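Local coordinates for putative (Helicobacter pylori, PDB 4O8S), which belongs to the nucleotidyltransferase superfamily and probably transfers a nucleotidyl group to a substrate that remains unknown, at residues T23-K28 and L100-S105; G67-D72 and D93-Q98; E112-V117 and K125-I130; D149-H154 and A194-I199. One frame throughout, in Å; residues are numbered along the deposited sequence.

Contact 1. Residues T23-K28 and L100-S105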
loop_
_atom_site.group_PDB
_atom_site.type_symbol
_atom_site.label_atom_id
_atom_site.label_comp_id
_atom_site.label_asym_id
_atom_site.label_seq_id
_atom_site.Cartn_x
_atom_site.Cartn_y
_atom_site.Cartn_z
ATOM N N THR A 23 -13.939 -13.433 4.521
ATOM C CA THR A 23 -12.812 -14.263 4.967
ATOM C C THR A 23 -11.952 -13.443 5.926
ATOM O O THR A 23 -12.245 -12.266 6.154
ATOM C CB THR A 23 -11.949 -14.696 3.782
ATOM O OG1 THR A 23 -11.149 -13.583 3.365
ATOM C CG2 THR A 23 -12.823 -15.184 2.626
ATOM N N PRO A 24 -10.894 -14.046 6.506
ATOM C CA PRO A 24 -10.080 -13.188 7.378
ATOM C C PRO A 24 -8.979 -12.422 6.628
ATOM O O PRO A 24 -8.141 -11.797 7.282
ATOM C CB PRO A 24 -9.436 -14.186 8.360
ATOM C CG PRO A 24 -10.145 -15.521 8.119
ATOM C CD PRO A 24 -10.560 -15.474 6.690
HETATM N N MSE A 25 -8.975 -12.486 5.298
HETATM C CA MSE A 25 -7.990 -11.771 4.472
HETATM C C MSE A 25 -8.052 -10.249 4.679
HETATM O O MSE A 25 -9.127 -9.664 4.620
HETATM C CB MSE A 25 -8.252 -12.066 2.996
HETATM C CG MSE A 25 -8.073 -13.517 2.635
HETATM SE SE MSE A 25 -6.184 -13.875 2.128
HETATM C CE MSE A 25 -6.242 -13.370 0.265
ATOM N N VAL A 26 -6.898 -9.618 4.889
ATOM C CA VAL A 26 -6.814 -8.169 5.062
ATOM C C VAL A 26 -5.875 -7.583 4.010
ATOM O O VAL A 26 -4.671 -7.925 3.987
ATOM C CB VAL A 26 -6.237 -7.814 6.443
ATOM C CG1 VAL A 26 -6.258 -6.270 6.666
ATOM C CG2 VAL A 26 -6.990 -8.571 7.549
ATOM N N LEU A 27 -6.410 -6.722 3.142
ATOM C CA LEU A 27 -5.604 -6.018 2.129
ATOM C C LEU A 27 -4.704 -5.002 2.808
ATOM O O LEU A 27 -5.150 -4.256 3.690
ATOM C CB LEU A 27 -6.507 -5.300 1.128
ATOM C CG LEU A 27 -5.927 -4.657 -0.143
ATOM C CD1 LEU A 27 -5.483 -5.732 -1.142
ATOM C CD2 LEU A 27 -6.966 -3.708 -0.782
ATOM N N LYS A 28 -3.431 -4.972 2.412
ATOM C CA LYS A 28 -2.495 -4.028 2.980
ATOM C C LYS A 28 -1.706 -3.341 1.875
ATOM O O LYS A 28 -2.041 -3.448 0.696
ATOM C CB LYS A 28 -1.532 -4.732 3.943
ATOM C CG LYS A 28 -0.741 -5.856 3.266
ATOM C CD LYS A 28 0.260 -6.501 4.233
ATOM C CE LYS A 28 0.997 -7.656 3.523
ATOM N NZ LYS A 28 1.983 -8.303 4.430
ATOM N N LEU A 100 -2.128 -10.215 -12.867
ATOM C CA LEU A 100 -2.350 -9.659 -11.536
ATOM C C LEU A 100 -1.578 -10.484 -10.516
ATOM O O LEU A 100 -1.831 -11.685 -10.355
ATOM C CB LEU A 100 -3.840 -9.662 -11.170
ATOM C CG LEU A 100 -4.158 -9.293 -9.713
ATOM C CD1 LEU A 100 -3.618 -7.914 -9.405
ATOM C CD2 LEU A 100 -5.657 -9.326 -9.459
ATOM N N LYS A 101 -0.627 -9.852 -9.834
ATOM C CA LYS A 101 0.113 -10.527 -8.776
ATOM C C LYS A 101 -0.652 -10.452 -7.460
ATOM O O LYS A 101 -1.091 -9.371 -7.041
ATOM C CB LYS A 101 1.524 -9.938 -8.607
ATOM C CG LYS A 101 2.271 -10.553 -7.403
ATOM C CD LYS A 101 3.794 -10.376 -7.477
ATOM C CE LYS A 101 4.244 -8.931 -7.299
ATOM N NZ LYS A 101 5.740 -8.838 -7.216
ATOM N N LEU A 102 -0.827 -11.599 -6.809
ATOM C CA LEU A 102 -1.551 -11.651 -5.538
ATOM C C LEU A 102 -0.672 -12.359 -4.525
ATOM O O LEU A 102 -0.287 -13.514 -4.720
ATOM C CB LEU A 102 -2.882 -12.389 -5.708
ATOM C CG LEU A 102 -3.971 -12.250 -4.646
ATOM C CD1 LEU A 102 -5.294 -12.687 -5.236
ATOM C CD2 LEU A 102 -3.661 -13.089 -3.408
ATOM N N GLU A 103 -0.344 -11.660 -3.446
ATOM C CA GLU A 103 0.495 -12.225 -2.402
ATOM C C GLU A 103 -0.181 -12.231 -1.044
ATOM O O GLU A 103 -0.920 -11.296 -0.688
ATOM C CB GLU A 103 1.801 -11.453 -2.301
ATOM C CG GLU A 103 2.746 -11.669 -3.471
ATOM C CD GLU A 103 4.194 -11.515 -3.036
ATOM O OE1 GLU A 103 4.500 -11.846 -1.855
ATOM O OE2 GLU A 103 5.013 -11.055 -3.865
ATOM N N ILE A 104 0.087 -13.276 -0.269
ATOM C CA ILE A 104 -0.449 -13.370 1.075
ATOM C C ILE A 104 0.671 -13.705 2.048
ATOM O O ILE A 104 1.532 -14.559 1.758
ATOM C CB ILE A 104 -1.523 -14.470 1.177
ATOM C CG1 ILE A 104 -2.428 -14.454 -0.058
ATOM C CG2 ILE A 104 -2.332 -14.330 2.472
ATOM C CD1 ILE A 104 -3.454 -15.584 -0.077
ATOM N N SER A 105 0.658 -13.044 3.204
ATOM C CA SER A 105 1.516 -13.417 4.321
ATOM C C SER A 105 0.650 -13.973 5.459
ATOM O O SER A 105 -0.335 -13.336 5.844
ATOM C CB SER A 105 2.330 -12.210 4.805
ATOM O OG SER A 105 2.910 -12.496 6.078
#

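Contact 2. Residues G67-D72 and D93-Q98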
loop_
_atom_site.group_PDB
_atom_site.type_symbol
_atom_site.label_atom_id
_atom_site.label_comp_id
_atom_site.label_asym_id
_atom_site.label_seq_id
_atom_site.Cartn_x
_atom_site.Cartn_y
_atom_site.Cartn_z
ATOM N N GLY A 67 -16.714 -9.230 -18.363
ATOM C CA GLY A 67 -15.785 -8.419 -19.129
ATOM C C GLY A 67 -14.339 -8.846 -18.959
ATOM O O GLY A 67 -13.460 -8.373 -19.686
ATOM N N ILE A 68 -14.090 -9.731 -17.993
ATOM C CA ILE A 68 -12.744 -10.263 -17.758
ATOM C C ILE A 68 -12.741 -11.763 -18.016
ATOM O O ILE A 68 -13.663 -12.468 -17.587
ATOM C CB ILE A 68 -12.269 -10.027 -16.294
ATOM C CG1 ILE A 68 -12.351 -8.538 -15.922
ATOM C CG2 ILE A 68 -10.848 -10.574 -16.096
ATOM C CD1 ILE A 68 -11.332 -7.663 -16.656
ATOM N N ILE A 69 -11.721 -12.255 -18.715
ATOM C CA ILE A 69 -11.561 -13.697 -18.903
ATOM C C ILE A 69 -10.400 -14.215 -18.076
ATOM O O ILE A 69 -9.271 -13.744 -18.232
ATOM C CB ILE A 69 -11.280 -14.081 -20.370
ATOM C CG1 ILE A 69 -12.472 -13.729 -21.264
ATOM C CG2 ILE A 69 -10.971 -15.580 -20.476
ATOM C CD1 ILE A 69 -12.408 -12.337 -21.859
ATOM N N LEU A 70 -10.675 -15.181 -17.203
ATOM C CA LEU A 70 -9.618 -15.836 -16.441
ATOM C C LEU A 70 -8.956 -16.924 -17.271
ATOM O O LEU A 70 -9.559 -17.969 -17.549
ATOM C CB LEU A 70 -10.174 -16.434 -15.155
ATOM C CG LEU A 70 -9.155 -17.128 -14.245
ATOM C CD1 LEU A 70 -7.948 -16.226 -13.952
ATOM C CD2 LEU A 70 -9.838 -17.568 -12.957
ATOM N N ASN A 71 -7.717 -16.671 -17.674
ATOM C CA ASN A 71 -6.936 -17.669 -18.403
ATOM C C ASN A 71 -6.352 -18.765 -17.498
ATOM O O ASN A 71 -6.552 -19.963 -17.742
ATOM C CB ASN A 71 -5.830 -16.985 -19.212
ATOM C CG ASN A 71 -6.384 -16.197 -20.387
ATOM O OD1 ASN A 71 -7.539 -16.382 -20.774
ATOM N ND2 ASN A 71 -5.566 -15.315 -20.961
ATOM N N ASP A 72 -5.646 -18.346 -16.446
ATOM C CA ASP A 72 -4.937 -19.276 -15.571
ATOM C C ASP A 72 -4.559 -18.616 -14.236
ATOM O O ASP A 72 -4.367 -17.400 -14.166
ATOM C CB ASP A 72 -3.667 -19.772 -16.283
ATOM C CG ASP A 72 -2.933 -20.852 -15.501
ATOM O OD1 ASP A 72 -3.599 -21.806 -15.022
ATOM O OD2 ASP A 72 -1.687 -20.741 -15.367
ATOM N N ASP A 93 -12.251 -6.196 -24.113
ATOM C CA ASP A 93 -11.662 -5.067 -24.821
ATOM C C ASP A 93 -10.336 -5.450 -25.482
ATOM O O ASP A 93 -9.854 -4.753 -26.382
ATOM C CB ASP A 93 -11.445 -3.906 -23.843
ATOM C CG ASP A 93 -12.665 -3.638 -22.964
ATOM O OD1 ASP A 93 -13.750 -4.197 -23.245
ATOM O OD2 ASP A 93 -12.540 -2.859 -21.992
ATOM N N ASN A 94 -9.762 -6.566 -25.035
ATOM C CA ASN A 94 -8.412 -6.963 -25.426
ATOM C C ASN A 94 -8.121 -8.398 -24.996
ATOM O O ASN A 94 -8.354 -8.760 -23.840
ATOM C CB ASN A 94 -7.396 -6.016 -24.783
ATOM C CG ASN A 94 -6.007 -6.169 -25.359
ATOM O OD1 ASN A 94 -5.642 -7.236 -25.851
ATOM N ND2 ASN A 94 -5.218 -5.097 -25.294
ATOM N N LYS A 95 -7.603 -9.210 -25.918
ATOM C CA LYS A 95 -7.299 -10.608 -25.609
ATOM C C LYS A 95 -5.827 -10.833 -25.250
ATOM O O LYS A 95 -5.401 -11.967 -25.017
ATOM C CB LYS A 95 -7.733 -11.537 -26.752
ATOM C CG LYS A 95 -9.254 -11.719 -26.874
ATOM C CD LYS A 95 -9.898 -11.995 -25.512
ATOM C CE LYS A 95 -11.399 -12.287 -25.630
ATOM N NZ LYS A 95 -12.170 -11.189 -26.294
ATOM N N GLU A 96 -5.060 -9.748 -25.195
ATOM C CA GLU A 96 -3.669 -9.818 -24.764
ATOM C C GLU A 96 -3.595 -10.082 -23.263
ATOM O O GLU A 96 -4.257 -9.404 -22.469
ATOM C CB GLU A 96 -2.930 -8.528 -25.115
ATOM C CG GLU A 96 -1.657 -8.301 -24.319
ATOM C CD GLU A 96 -0.902 -7.067 -24.781
ATOM O OE1 GLU A 96 -0.428 -7.064 -25.941
ATOM O OE2 GLU A 96 -0.786 -6.100 -23.988
ATOM N N GLU A 97 -2.784 -11.066 -22.879
ATOM C CA GLU A 97 -2.769 -11.558 -21.501
ATOM C C GLU A 97 -2.110 -10.586 -20.526
ATOM O O GLU A 97 -1.000 -10.110 -20.747
ATOM C CB GLU A 97 -2.106 -12.945 -21.412
ATOM C CG GLU A 97 -2.191 -13.592 -20.022
ATOM C CD GLU A 97 -1.860 -15.085 -20.030
ATOM O OE1 GLU A 97 -2.792 -15.904 -20.219
ATOM O OE2 GLU A 97 -0.672 -15.437 -19.830
ATOM N N GLN A 98 -2.816 -10.301 -19.441
ATOM C CA GLN A 98 -2.297 -9.428 -18.400
ATOM C C GLN A 98 -2.062 -10.271 -17.164
ATOM O O GLN A 98 -2.603 -11.379 -17.042
ATOM C CB GLN A 98 -3.311 -8.333 -18.065
ATOM C CG GLN A 98 -3.761 -7.484 -19.259
ATOM C CD GLN A 98 -2.594 -6.922 -20.044
ATOM O OE1 GLN A 98 -2.469 -7.164 -21.246
ATOM N NE2 GLN A 98 -1.731 -6.167 -19.372
#

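Contact 3. Residues E112-V117 and K125-I130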
loop_
_atom_site.group_PDB
_atom_site.type_symbol
_atom_site.label_atom_id
_atom_site.label_comp_id
_atom_site.label_asym_id
_atom_site.label_seq_id
_atom_site.Cartn_x
_atom_site.Cartn_y
_atom_site.Cartn_z
ATOM N N GLU A 112 -8.324 -8.955 14.739
ATOM C CA GLU A 112 -9.562 -8.562 14.074
ATOM C C GLU A 112 -9.963 -7.116 14.390
ATOM O O GLU A 112 -10.675 -6.474 13.615
ATOM C CB GLU A 112 -10.691 -9.535 14.423
ATOM C CG GLU A 112 -11.810 -9.579 13.395
ATOM C CD GLU A 112 -11.315 -9.895 11.987
ATOM O OE1 GLU A 112 -10.308 -10.625 11.836
ATOM O OE2 GLU A 112 -11.939 -9.410 11.020
ATOM N N SER A 113 -9.477 -6.597 15.514
ATOM C CA SER A 113 -9.739 -5.211 15.896
ATOM C C SER A 113 -8.766 -4.216 15.247
ATOM O O SER A 113 -8.872 -3.008 15.475
ATOM C CB SER A 113 -9.723 -5.060 17.422
ATOM O OG SER A 113 -8.449 -5.388 17.956
ATOM N N GLU A 114 -7.823 -4.720 14.447
ATOM C CA GLU A 114 -6.928 -3.857 13.662
ATOM C C GLU A 114 -7.339 -3.823 12.193
ATOM O O GLU A 114 -6.577 -3.381 11.334
ATOM C CB GLU A 114 -5.473 -4.317 13.755
ATOM C CG GLU A 114 -4.867 -4.243 15.146
ATOM C CD GLU A 114 -5.434 -3.097 15.979
ATOM O OE1 GLU A 114 -5.062 -1.922 15.736
ATOM O OE2 GLU A 114 -6.257 -3.380 16.885
ATOM N N VAL A 115 -8.544 -4.301 11.909
ATOM C CA VAL A 115 -9.055 -4.320 10.545
ATOM C C VAL A 115 -10.120 -3.238 10.347
ATOM O O VAL A 115 -11.046 -3.133 11.155
ATOM C CB VAL A 115 -9.668 -5.697 10.216
ATOM C CG1 VAL A 115 -10.250 -5.722 8.789
ATOM C CG2 VAL A 115 -8.627 -6.796 10.397
ATOM N N ASN A 116 -9.983 -2.440 9.284
ATOM C CA ASN A 116 -11.053 -1.544 8.828
ATOM C C ASN A 116 -11.857 -2.217 7.738
ATOM O O ASN A 116 -11.347 -3.118 7.042
ATOM C CB ASN A 116 -10.487 -0.251 8.218
ATOM C CG ASN A 116 -9.923 0.694 9.257
ATOM O OD1 ASN A 116 -10.242 0.590 10.452
ATOM N ND2 ASN A 116 -9.091 1.641 8.809
ATOM N N VAL A 117 -13.102 -1.773 7.563
ATOM C CA VAL A 117 -13.835 -2.063 6.331
ATOM C C VAL A 117 -14.114 -0.760 5.607
ATOM O O VAL A 117 -14.565 0.219 6.220
ATOM C CB VAL A 117 -15.161 -2.790 6.584
ATOM C CG1 VAL A 117 -15.856 -3.130 5.240
ATOM C CG2 VAL A 117 -14.917 -4.041 7.413
ATOM N N LYS A 125 -5.342 -0.853 8.784
ATOM C CA LYS A 125 -5.418 0.538 9.239
ATOM C C LYS A 125 -4.224 1.345 8.751
ATOM O O LYS A 125 -3.137 0.798 8.512
ATOM C CB LYS A 125 -5.499 0.625 10.768
ATOM C CG LYS A 125 -6.746 -0.019 11.361
ATOM C CD LYS A 125 -6.691 0.020 12.884
ATOM C CE LYS A 125 -8.043 -0.366 13.493
ATOM N NZ LYS A 125 -8.015 -0.318 14.993
ATOM N N ILE A 126 -4.433 2.655 8.636
ATOM C CA ILE A 126 -3.426 3.555 8.097
ATOM C C ILE A 126 -2.112 3.457 8.862
ATOM O O ILE A 126 -1.017 3.463 8.260
ATOM C CB ILE A 126 -3.905 5.033 8.141
ATOM C CG1 ILE A 126 -5.009 5.272 7.119
ATOM C CG2 ILE A 126 -2.748 5.989 7.858
ATOM C CD1 ILE A 126 -4.481 5.314 5.712
ATOM N N GLU A 127 -2.195 3.380 10.185
ATOM C CA GLU A 127 -0.963 3.375 10.967
ATOM C C GLU A 127 -0.117 2.127 10.694
ATOM O O GLU A 127 1.104 2.184 10.736
ATOM C CB GLU A 127 -1.218 3.601 12.477
ATOM C CG GLU A 127 -2.184 2.638 13.144
ATOM C CD GLU A 127 -2.019 2.601 14.674
ATOM O OE1 GLU A 127 -2.485 1.616 15.304
ATOM O OE2 GLU A 127 -1.424 3.554 15.242
ATOM N N ARG A 128 -0.762 1.011 10.373
ATOM C CA ARG A 128 -0.021 -0.201 10.019
ATOM C C ARG A 128 0.632 -0.016 8.642
ATOM O O ARG A 128 1.781 -0.413 8.420
ATOM C CB ARG A 128 -0.970 -1.405 10.017
ATOM C CG ARG A 128 -0.315 -2.795 9.899
ATOM C CD ARG A 128 -1.403 -3.871 10.058
ATOM N NE ARG A 128 -0.969 -5.253 9.820
ATOM C CZ ARG A 128 -0.823 -6.177 10.775
ATOM N NH1 ARG A 128 -1.052 -5.874 12.049
ATOM N NH2 ARG A 128 -0.441 -7.409 10.454
ATOM N N ILE A 129 -0.089 0.609 7.717
ATOM C CA ILE A 129 0.498 0.884 6.415
ATOM C C ILE A 129 1.728 1.794 6.536
ATOM O O ILE A 129 2.753 1.544 5.896
ATOM C CB ILE A 129 -0.537 1.458 5.439
ATOM C CG1 ILE A 129 -1.682 0.441 5.279
ATOM C CG2 ILE A 129 0.132 1.765 4.095
ATOM C CD1 ILE A 129 -2.962 1.001 4.644
ATOM N N ILE A 130 1.632 2.835 7.356
ATOM C CA ILE A 130 2.754 3.749 7.580
ATOM C C ILE A 130 3.953 2.977 8.137
ATOM O O ILE A 130 5.078 3.114 7.645
ATOM C CB ILE A 130 2.387 4.859 8.608
ATOM C CG1 ILE A 130 1.235 5.733 8.091
ATOM C CG2 ILE A 130 3.585 5.752 8.873
ATOM C CD1 ILE A 130 0.785 6.784 9.080
HETATM O O HOH W 1 -6.996 3.704 9.793
#

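Contact 4. Residues D149-H154 and A194-I199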
loop_
_atom_site.group_PDB
_atom_site.type_symbol
_atom_site.label_atom_id
_atom_site.label_comp_id
_atom_site.label_asym_id
_atom_site.label_seq_id
_atom_site.Cartn_x
_atom_site.Cartn_y
_atom_site.Cartn_z
ATOM N N ASP A 149 7.729 4.379 -2.326
ATOM C CA ASP A 149 7.730 4.516 -0.879
ATOM C C ASP A 149 7.707 5.998 -0.493
ATOM O O ASP A 149 7.032 6.406 0.463
ATOM C CB ASP A 149 8.953 3.826 -0.280
ATOM C CG ASP A 149 8.918 2.313 -0.464
ATOM O OD1 ASP A 149 7.808 1.771 -0.679
ATOM O OD2 ASP A 149 9.997 1.671 -0.398
ATOM N N LEU A 150 8.451 6.803 -1.244
ATOM C CA LEU A 150 8.497 8.238 -0.990
ATOM C C LEU A 150 7.167 8.896 -1.337
ATOM O O LEU A 150 6.626 9.673 -0.543
ATOM C CB LEU A 150 9.623 8.885 -1.799
ATOM C CG LEU A 150 9.750 10.396 -1.609
ATOM C CD1 LEU A 150 9.926 10.753 -0.136
ATOM C CD2 LEU A 150 10.915 10.927 -2.419
ATOM N N PHE A 151 6.639 8.578 -2.516
ATOM C CA PHE A 151 5.354 9.112 -2.947
ATOM C C PHE A 151 4.286 8.815 -1.898
ATOM O O PHE A 151 3.510 9.694 -1.487
ATOM C CB PHE A 151 4.937 8.438 -4.251
ATOM C CG PHE A 151 3.667 8.999 -4.848
ATOM C CD1 PHE A 151 2.415 8.588 -4.388
ATOM C CD2 PHE A 151 3.728 9.939 -5.878
ATOM C CE1 PHE A 151 1.235 9.112 -4.939
ATOM C CE2 PHE A 151 2.557 10.481 -6.434
ATOM C CZ PHE A 151 1.309 10.061 -5.966
ATOM N N ASP A 152 4.231 7.554 -1.490
ATOM C CA ASP A 152 3.188 7.118 -0.575
ATOM C C ASP A 152 3.329 7.731 0.804
ATOM O O ASP A 152 2.322 8.155 1.398
ATOM C CB ASP A 152 3.148 5.595 -0.483
ATOM C CG ASP A 152 2.911 4.945 -1.828
ATOM O OD1 ASP A 152 2.413 5.637 -2.737
ATOM O OD2 ASP A 152 3.219 3.741 -1.979
ATOM N N LEU A 153 4.559 7.788 1.320
ATOM C CA LEU A 153 4.784 8.381 2.641
ATOM C C LEU A 153 4.456 9.874 2.642
ATOM O O LEU A 153 3.935 10.399 3.625
ATOM C CB LEU A 153 6.216 8.147 3.131
ATOM C CG LEU A 153 6.451 6.755 3.742
ATOM C CD1 LEU A 153 7.919 6.589 4.130
ATOM C CD2 LEU A 153 5.551 6.564 4.956
ATOM N N HIS A 154 4.761 10.545 1.531
ATOM C CA HIS A 154 4.411 11.948 1.352
ATOM C C HIS A 154 2.888 12.100 1.334
ATOM O O HIS A 154 2.342 12.970 2.005
ATOM C CB HIS A 154 5.040 12.468 0.059
ATOM C CG HIS A 154 4.573 13.830 -0.341
ATOM N ND1 HIS A 154 3.434 14.034 -1.096
ATOM C CD2 HIS A 154 5.096 15.059 -0.106
ATOM C CE1 HIS A 154 3.272 15.332 -1.298
ATOM N NE2 HIS A 154 4.267 15.974 -0.707
ATOM N N ALA A 194 6.789 3.959 -14.534
ATOM C CA ALA A 194 5.661 4.482 -15.312
ATOM C C ALA A 194 4.441 4.856 -14.465
ATOM O O ALA A 194 3.531 5.533 -14.950
ATOM C CB ALA A 194 5.254 3.492 -16.397
ATOM N N LEU A 195 4.411 4.403 -13.213
ATOM C CA LEU A 195 3.330 4.788 -12.303
ATOM C C LEU A 195 3.604 6.159 -11.658
ATOM O O LEU A 195 2.712 6.760 -11.040
ATOM C CB LEU A 195 3.094 3.700 -11.241
ATOM C CG LEU A 195 2.679 2.309 -11.770
ATOM C CD1 LEU A 195 2.154 1.404 -10.659
ATOM C CD2 LEU A 195 1.649 2.421 -12.879
ATOM N N LEU A 196 4.828 6.660 -11.829
ATOM C CA LEU A 196 5.269 7.893 -11.177
ATOM C C LEU A 196 5.791 8.963 -12.127
ATOM O O LEU A 196 5.623 10.163 -11.869
ATOM C CB LEU A 196 6.382 7.587 -10.171
ATOM C CG LEU A 196 6.117 6.583 -9.050
ATOM C CD1 LEU A 196 7.400 6.307 -8.282
ATOM C CD2 LEU A 196 5.015 7.089 -8.117
ATOM N N ASN A 197 6.448 8.536 -13.202
ATOM C CA ASN A 197 7.249 9.456 -14.013
ATOM C C ASN A 197 6.487 10.619 -14.648
ATOM O O ASN A 197 7.087 11.645 -14.966
ATOM C CB ASN A 197 8.124 8.708 -15.048
ATOM C CG ASN A 197 7.320 7.805 -15.977
ATOM O OD1 ASN A 197 6.132 8.031 -16.216
ATOM N ND2 ASN A 197 7.977 6.774 -16.517
ATOM N N GLN A 198 5.176 10.471 -14.818
ATOM C CA GLN A 198 4.370 11.550 -15.390
ATOM C C GLN A 198 3.658 12.407 -14.337
ATOM O O GLN A 198 3.064 13.430 -14.676
ATOM C CB GLN A 198 3.341 10.994 -16.379
ATOM C CG GLN A 198 3.947 10.292 -17.591
ATOM C CD GLN A 198 4.972 11.161 -18.306
ATOM O OE1 GLN A 198 6.183 10.918 -18.221
ATOM N NE2 GLN A 198 4.491 12.189 -19.013
ATOM N N ILE A 199 3.713 12.010 -13.065
ATOM C CA ILE A 199 2.948 12.732 -12.043
ATOM C C ILE A 199 3.752 13.262 -10.848
ATOM O O ILE A 199 3.271 14.098 -10.082
ATOM C CB ILE A 199 1.780 11.872 -11.500
ATOM C CG1 ILE A 199 2.311 10.574 -10.880
ATOM C CG2 ILE A 199 0.784 11.574 -12.603
ATOM C CD1 ILE A 199 1.254 9.780 -10.112
#

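Contact 1. Residues T23-K28 and L100-S105
The backbone from M25 to K28 runs at 97° to that from L102 to S105, and the closest CA pair, M25 and I104, is 8.4 Å apart. No hydrogen bond crosses this gap. Side chains fill it instead. M25 is a selenomethionine whose chain bends twice, at chi2 (-89°) and chi3 (-85°), and this brings its methyl end over to I104. M25 CE lies 3.6 Å from I104 CD1. M25 SE sits about equally far from both branches, with I104 CG2 and CD1 each at 3.9 Å. The two side chains cross at about a right angle. L102 CD2 only brushes M25 CE, at 4.5 Å. Farther along, K28 stretches out fully beyond CG and ends beside S105, with NZ 3.9 Å from S105 CB. That is a touch and not a bond. The ammonium group of K28 is paired with D49, and the hydroxyl of S105 with D108. T23 OG1 accepts from M25 N in an ST turn, which shapes the chain just before the short strand. Strand 46-50 pairs with both strand 26-27 and strand 98-106 in the central mixed sheet, an arrangement consistent with the nucleotidyltransferase fold.

Contact 2. Residues G67-D72 and D93-Q98
N71 and E97 meet through one side-chain hydrogen bond, from N71 ND2 to E97 OE1, 2.9 Å long. The N-H...O angle is 151°, and OE1 lies somewhat out of the amide plane. The bond uses the anti lone pair of OE1, the one turned away from the other oxygen. The amide and carboxylate planes are 50° apart, so the two groups do not lie flat on each other. E97 reaches N71 with an extended chain, its CG anti to the backbone N (chi1 -174°). N71 CB is also close to E97 OE1, at 3.4 Å. The second touch is apolar. I69 CD1 meets K95 CE at 3.9 Å, and the two side chains cross at about a right angle. K95 is kinked at chi2 and chi4, which sets its CE beside the isoleucine while NZ makes a weak bond to T91 O. In the loop, N94 OD1 accepts from E96 N in an Asx turn. Both pairs lie at the surface and reach across strand 82-91, which pairs antiparallel with strands 68-75 and 98-106. N71 and D72 both face R88 there, which makes a classic beta bulge within strand 68-75, part of this antiparallel meander.

Contact 3. Residues E112-V117 and K125-I130
This contact joins the start of a small beta hairpin, strands 115-118 and 121-124, to the first turn of the helix that follows it. K125 stands at the N-cap position of helix 126-139 and makes most of the contact. Its side chain is extended beyond CG and lies along the turn before strand 115-118. At its end, K125 NZ donates to S113 O at 2.9 Å. The nitrogen sits in the carbonyl plane, with a C=O...N angle of 150°. K125 NZ also forms a long, weak salt bridge to E114 OE1, at 3.4 Å. E114 bends at chi2 (-32°), which folds its carboxylate back toward the lysine. The aliphatic part of K125 is packed too: CG lies 3.4 Å from E114 O and 3.7 Å from N116 OD1. N116 crosses the lysine chain at about a right angle. One water links N116 to the helix, accepting from N116 ND2 at 3.1 Å and from I126 N at 3.0 Å. It thereby satisfies an N-H of the first turn. N116 ND2 is also bonded to the hydroxyl of Y37. E114 OE1 comes within 4.4 Å of E127 OE1; the nearby lysine probably eases this approach of like charges. Beyond the contact, I126 packs on L33 of helix 29-36 and on L156 of helix 147-159, while R128 forms a salt bridge to D49 of strand 46-50. The helix start is thus set between the hairpin, two other helices and the central sheet.

Contact 4. Residues D149-H154 and A194-I199
F151 overlaps L196 and I199 with one half of its ring, the side that carries CD2 and CE2. L196 gives a single methyl, CD2, which lies 3.8 Å from F151 CD2. L196 CD2 is also 4.0 Å from F151 CG and 4.1 Å from F151 CB, so it touches the root of the ring. I199 meets the outer part. Its CD1 is 4.0 Å from F151 CE2 and 4.2 Å from F151 CZ. The phenylalanine and leucine side chains slide past each other in opposite directions. The isoleucine crosses the phenylalanine at about a right angle. F151 has its CG anti to the backbone N (chi1 -175°), which carries the ring out from the helix toward the loop. I199 CG1 sits between its backbone N and carbonyl carbon (chi1 59°), and from there CD1 reaches the ring. The loop keeps L196 and I199 close together through a backbone bond from I199 N to L196 O, 2.9 Å long. No hydrogen bond crosses the contact, which is plain apolar packing. R41 touches both F151 and L196, and it forms a salt bridge to D152. Helix 147-159 carries F151, and the loop joins helix 179-192 to the long helix 202-231. F151 thus points to the loop, while its neighbours L150 and L153 pack on helices 202-231 and 126-139.

Contacts 1 and 2 share the mixed sheet, their centres about 21 Å apart. Contact 1 is buried, and contact 2 lies at the surface, where the chain enters strand 98-106. Its two segments fall between those of contact 1 along the chain. Contact 3 follows, about 14 Å from contact 1 between centres. The two touch where V26 CG2 packs on V115 CG2 at 3.7 Å. Contact 4 comes last, among the helices and on the opposite side of the chain's centre from contacts 1 and 3. Helices 126-139 and 147-159 lead from contact 3 to contact 4. The series therefore runs from the sheet of the nucleotidyltransferase core, through the hairpin, to the helical part.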